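Local coordinates for protein formimidoylglutamase (PDB 3M1R) that hydrolyses N-formimidoyl-L-glutamate to L-glutamate and formamide in histidine breakdown, using two manganese ions per subunit, at residues V22-G34 with E80-D92. Residues are numbered along the deposited sequence; the frame is centred on the assembly and turned at random.
Sequences VTKMSDLIATWDG and EHVVSELLYDLGD
Residues 29-31 form the edge strand, within this chain, of the parallel beta-sheet of this arginase-family fold, pairing with strand 87-92. Four backbone hydrogen bonds join segment 22-34 to segment 80-92. Leu87 N donates to Leu28 O at 2.8 Å, and Ala30 N returns a bond to Leu87 O. Asp89 N then meets Ala30 O, and Trp32 N donates to Asp89 O. Ile29 and Leu87 point the same way, onto Leu42 of strand 39-45. Met25, a selenomethionine, folds back along its chain to bring CE to Leu87 CD2 at 3.5 Å. The carboxylate of Asp89 salt-bridges Arg65. Tyr88 lies on the other face with Ala30. Trp32 follows just past the strand; its CG, anti to the backbone N (chi1 -173°), carries the indole over to Tyr88 and Leu90. The indole turns its edge to the Tyr88 ring, planes at 66°. Leu86 CD1 covers the opposite face of Tyr88. Trp32 NE1 bonds to Gln35 O, and Leu10 of a second subunit packs on the indole. With an alanine in place of Trp32, Gln35 O would probably lose this donor and Tyr88 its edge-to-face partner. Leu90 CD2 sits over the five-membered ring of the indole, with Leu90 CD2 3.5 Å from Trp32 CG.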
loop_
_atom_site.group_PDB
_atom_site.type_symbol
_atom_site.label_atom_id
_atom_site.label_comp_id
_atom_site.label_asym_id
_atom_site.label_seq_id
_atom_site.Cartn_x
_atom_site.Cartn_y
_atom_site.Cartn_z
ATOM N N VAL D 22 -22.499 26.017 3.063
ATOM C CA VAL D 22 -22.595 24.575 3.251
ATOM C C VAL D 22 -22.946 24.224 4.686
ATOM O O VAL D 22 -22.485 24.873 5.630
ATOM C CB VAL D 22 -21.269 23.889 2.864
ATOM C CG1 VAL D 22 -21.331 22.371 3.083
ATOM C CG2 VAL D 22 -20.942 24.216 1.425
ATOM N N THR D 23 -23.784 23.209 4.840
ATOM C CA THR D 23 -24.009 22.621 6.149
ATOM C C THR D 23 -23.682 21.144 6.088
ATOM O O THR D 23 -24.415 20.373 5.468
ATOM C CB THR D 23 -25.450 22.741 6.630
ATOM O OG1 THR D 23 -25.787 24.124 6.799
ATOM C CG2 THR D 23 -25.581 22.023 7.970
ATOM N N LYS D 24 -22.586 20.766 6.742
ATOM C CA LYS D 24 -22.144 19.382 6.811
ATOM C C LYS D 24 -22.487 18.837 8.183
ATOM O O LYS D 24 -22.808 19.610 9.087
ATOM C CB LYS D 24 -20.638 19.304 6.559
ATOM C CG LYS D 24 -20.262 19.788 5.171
ATOM C CD LYS D 24 -18.789 19.634 4.892
ATOM C CE LYS D 24 -17.951 20.406 5.910
ATOM N NZ LYS D 24 -16.480 20.138 5.760
HETATM N N MSE D 25 -22.421 17.516 8.345
HETATM C CA MSE D 25 -22.782 16.919 9.617
HETATM C C MSE D 25 -21.912 17.489 10.733
HETATM O O MSE D 25 -22.348 17.614 11.878
HETATM C CB MSE D 25 -22.687 15.390 9.551
HETATM C CG MSE D 25 -23.800 14.756 8.730
HETATM SE SE MSE D 25 -25.610 15.118 9.450
HETATM C CE MSE D 25 -25.521 13.949 11.020
ATOM N N SER D 26 -20.678 17.848 10.395
ATOM C CA SER D 26 -19.783 18.439 11.387
ATOM C C SER D 26 -20.346 19.721 12.006
ATOM O O SER D 26 -19.970 20.089 13.111
ATOM C CB SER D 26 -18.435 18.746 10.772
ATOM O OG SER D 26 -18.611 19.347 9.511
ATOM N N ASP D 27 -21.231 20.403 11.287
ATOM C CA ASP D 27 -21.810 21.645 11.785
ATOM C C ASP D 27 -22.965 21.345 12.729
ATOM O O ASP D 27 -23.453 22.238 13.408
ATOM C CB ASP D 27 -22.290 22.523 10.622
ATOM C CG ASP D 27 -21.168 22.867 9.652
ATOM O OD1 ASP D 27 -20.079 23.271 10.112
ATOM O OD2 ASP D 27 -21.376 22.737 8.429
ATOM N N LEU D 28 -23.397 20.086 12.775
ATOM C CA LEU D 28 -24.618 19.727 13.512
ATOM C C LEU D 28 -24.398 18.725 14.643
ATOM O O LEU D 28 -25.308 18.431 15.404
ATOM C CB LEU D 28 -25.662 19.166 12.552
ATOM C CG LEU D 28 -26.223 20.117 11.509
ATOM C CD1 LEU D 28 -26.868 19.337 10.417
ATOM C CD2 LEU D 28 -27.241 21.032 12.173
ATOM N N ILE D 29 -23.189 18.192 14.736
ATOM C CA ILE D 29 -22.864 17.197 15.745
ATOM C C ILE D 29 -22.136 17.878 16.888
ATOM O O ILE D 29 -21.119 18.532 16.679
ATOM C CB ILE D 29 -21.968 16.082 15.165
ATOM C CG1 ILE D 29 -22.751 15.214 14.179
ATOM C CG2 ILE D 29 -21.355 15.234 16.272
ATOM C CD1 ILE D 29 -21.902 14.089 13.553
ATOM N N ALA D 30 -22.671 17.734 18.093
ATOM C CA ALA D 30 -22.035 18.299 19.272
ATOM C C ALA D 30 -21.644 17.208 20.265
ATOM O O ALA D 30 -22.376 16.243 20.472
ATOM C CB ALA D 30 -22.956 19.286 19.935
ATOM N N THR D 31 -20.481 17.369 20.877
ATOM C CA THR D 31 -20.125 16.533 21.994
ATOM C C THR D 31 -21.258 16.617 23.014
ATOM O O THR D 31 -21.797 17.680 23.269
ATOM C CB THR D 31 -18.819 16.998 22.625
ATOM O OG1 THR D 31 -17.810 17.059 21.614
ATOM C CG2 THR D 31 -18.381 16.027 23.701
ATOM N N TRP D 32 -21.636 15.484 23.580
ATOM C CA TRP D 32 -22.724 15.463 24.531
ATOM C C TRP D 32 -22.194 15.890 25.868
ATOM O O TRP D 32 -21.223 15.325 26.353
ATOM C CB TRP D 32 -23.284 14.053 24.666
ATOM C CG TRP D 32 -24.507 13.978 25.508
ATOM C CD1 TRP D 32 -25.619 14.757 25.398
ATOM C CD2 TRP D 32 -24.770 13.047 26.568
ATOM N NE1 TRP D 32 -26.552 14.381 26.333
ATOM C CE2 TRP D 32 -26.057 13.330 27.061
ATOM C CE3 TRP D 32 -24.044 12.002 27.142
ATOM C CZ2 TRP D 32 -26.632 12.612 28.105
ATOM C CZ3 TRP D 32 -24.617 11.292 28.179
ATOM C CH2 TRP D 32 -25.895 11.601 28.651
ATOM N N ASP D 33 -22.801 16.917 26.440
ATOM C CA ASP D 33 -22.709 17.131 27.871
ATOM C C ASP D 33 -23.990 16.488 28.399
ATOM O O ASP D 33 -24.800 16.019 27.608
ATOM C CB ASP D 33 -22.639 18.616 28.194
ATOM C CG ASP D 33 -21.607 18.929 29.250
ATOM O OD1 ASP D 33 -20.478 19.311 28.880
ATOM O OD2 ASP D 33 -21.923 18.789 30.450
ATOM N N GLY D 34 -24.190 16.453 29.707
ATOM C CA GLY D 34 -25.278 15.663 30.266
ATOM C C GLY D 34 -26.696 15.898 29.758
ATOM O O GLY D 34 -27.604 15.132 30.089
ATOM N N GLU D 80 -34.427 19.459 2.851
ATOM C CA GLU D 80 -33.965 19.944 4.140
ATOM C C GLU D 80 -32.896 19.046 4.751
ATOM O O GLU D 80 -32.669 17.918 4.300
ATOM C CB GLU D 80 -35.145 20.062 5.103
ATOM C CG GLU D 80 -36.003 18.814 5.147
ATOM C CD GLU D 80 -37.147 18.933 6.128
ATOM O OE1 GLU D 80 -37.111 19.848 6.980
ATOM O OE2 GLU D 80 -38.080 18.105 6.048
ATOM N N HIS D 81 -32.242 19.550 5.789
ATOM C CA HIS D 81 -31.255 18.758 6.500
ATOM C C HIS D 81 -31.906 17.581 7.234
ATOM O O HIS D 81 -33.076 17.659 7.639
ATOM C CB HIS D 81 -30.470 19.659 7.440
ATOM C CG HIS D 81 -29.854 20.831 6.747
ATOM N ND1 HIS D 81 -29.665 22.049 7.361
ATOM C CD2 HIS D 81 -29.401 20.972 5.479
ATOM C CE1 HIS D 81 -29.111 22.887 6.504
ATOM N NE2 HIS D 81 -28.941 22.261 5.354
ATOM N N VAL D 82 -31.159 16.488 7.387
ATOM C CA VAL D 82 -31.697 15.290 8.037
ATOM C C VAL D 82 -31.682 15.417 9.548
ATOM O O VAL D 82 -32.337 14.651 10.242
ATOM C CB VAL D 82 -30.929 14.007 7.654
ATOM C CG1 VAL D 82 -31.157 13.652 6.190
ATOM C CG2 VAL D 82 -29.445 14.148 7.990
ATOM N N VAL D 83 -30.905 16.369 10.055
ATOM C CA VAL D 83 -30.959 16.725 11.464
ATOM C C VAL D 83 -31.553 18.124 11.563
ATOM O O VAL D 83 -30.998 19.083 11.020
ATOM C CB VAL D 83 -29.567 16.704 12.099
ATOM C CG1 VAL D 83 -29.600 17.326 13.480
ATOM C CG2 VAL D 83 -29.056 15.284 12.174
ATOM N N SER D 84 -32.691 18.247 12.235
ATOM C CA SER D 84 -33.353 19.545 12.344
ATOM C C SER D 84 -32.649 20.460 13.344
ATOM O O SER D 84 -32.384 21.622 13.050
ATOM C CB SER D 84 -34.832 19.375 12.698
ATOM O OG SER D 84 -35.009 18.359 13.667
ATOM N N GLU D 85 -32.335 19.925 14.519
ATOM C CA GLU D 85 -31.676 20.708 15.558
ATOM C C GLU D 85 -30.175 20.424 15.628
ATOM O O GLU D 85 -29.375 21.083 14.967
ATOM C CB GLU D 85 -32.336 20.461 16.921
ATOM C CG GLU D 85 -32.767 19.013 17.170
ATOM C CD GLU D 85 -34.280 18.844 17.170
ATOM O OE1 GLU D 85 -34.762 17.756 17.559
ATOM O OE2 GLU D 85 -34.982 19.803 16.784
ATOM N N LEU D 86 -29.797 19.452 16.449
ATOM C CA LEU D 86 -28.420 19.008 16.511
ATOM C C LEU D 86 -28.417 17.536 16.868
ATOM O O LEU D 86 -29.423 17.004 17.341
ATOM C CB LEU D 86 -27.620 19.815 17.534
ATOM C CG LEU D 86 -28.074 19.792 18.992
ATOM C CD1 LEU D 86 -27.894 18.421 19.586
ATOM C CD2 LEU D 86 -27.320 20.830 19.828
ATOM N N LEU D 87 -27.286 16.881 16.641
ATOM C CA LEU D 87 -27.148 15.460 16.923
ATOM C C LEU D 87 -26.037 15.291 17.935
ATOM O O LEU D 87 -24.903 15.655 17.669
ATOM C CB LEU D 87 -26.788 14.741 15.638
ATOM C CG LEU D 87 -26.751 13.222 15.611
ATOM C CD1 LEU D 87 -28.158 12.654 15.745
ATOM C CD2 LEU D 87 -26.094 12.771 14.314
ATOM N N TYR D 88 -26.351 14.733 19.099
ATOM C CA TYR D 88 -25.314 14.518 20.110
ATOM C C TYR D 88 -24.407 13.333 19.789
ATOM O O TYR D 88 -24.827 12.336 19.213
ATOM C CB TYR D 88 -25.900 14.361 21.518
ATOM C CG TYR D 88 -26.406 15.656 22.116
ATOM C CD1 TYR D 88 -25.533 16.695 22.420
ATOM C CD2 TYR D 88 -27.756 15.838 22.378
ATOM C CE1 TYR D 88 -25.996 17.878 22.961
ATOM C CE2 TYR D 88 -28.229 17.020 22.920
ATOM C CZ TYR D 88 -27.348 18.035 23.211
ATOM O OH TYR D 88 -27.830 19.210 23.746
ATOM N N ASP D 89 -23.146 13.478 20.155
ATOM C CA ASP D 89 -22.218 12.371 20.172
ATOM C C ASP D 89 -21.992 12.073 21.645
ATOM O O ASP D 89 -21.335 12.839 22.351
ATOM C CB ASP D 89 -20.906 12.765 19.501
ATOM C CG ASP D 89 -19.986 11.589 19.274
ATOM O OD1 ASP D 89 -20.127 10.563 19.979
ATOM O OD2 ASP D 89 -19.121 11.698 18.372
ATOM N N LEU D 90 -22.551 10.966 22.105
ATOM C CA LEU D 90 -22.520 10.642 23.527
ATOM C C LEU D 90 -21.120 10.272 24.015
ATOM O O LEU D 90 -20.819 10.383 25.212
ATOM C CB LEU D 90 -23.509 9.517 23.833
ATOM C CG LEU D 90 -24.930 9.747 23.328
ATOM C CD1 LEU D 90 -25.867 8.746 23.986
ATOM C CD2 LEU D 90 -25.368 11.175 23.610
ATOM N N GLY D 91 -20.268 9.847 23.082
ATOM C CA GLY D 91 -18.943 9.367 23.416
ATOM C C GLY D 91 -18.751 7.923 22.989
ATOM O O GLY D 91 -19.504 7.402 22.164
ATOM N N ASP D 92 -17.726 7.279 23.545
ATOM C CA ASP D 92 -17.473 5.870 23.305
ATOM C C ASP D 92 -17.667 5.088 24.609
ATOM O O ASP D 92 -17.310 5.556 25.701
ATOM C CB ASP D 92 -16.045 5.659 22.804
ATOM C CG ASP D 92 -15.851 6.088 21.353
ATOM O OD1 ASP D 92 -16.841 6.166 20.597
ATOM O OD2 ASP D 92 -14.684 6.321 20.969
#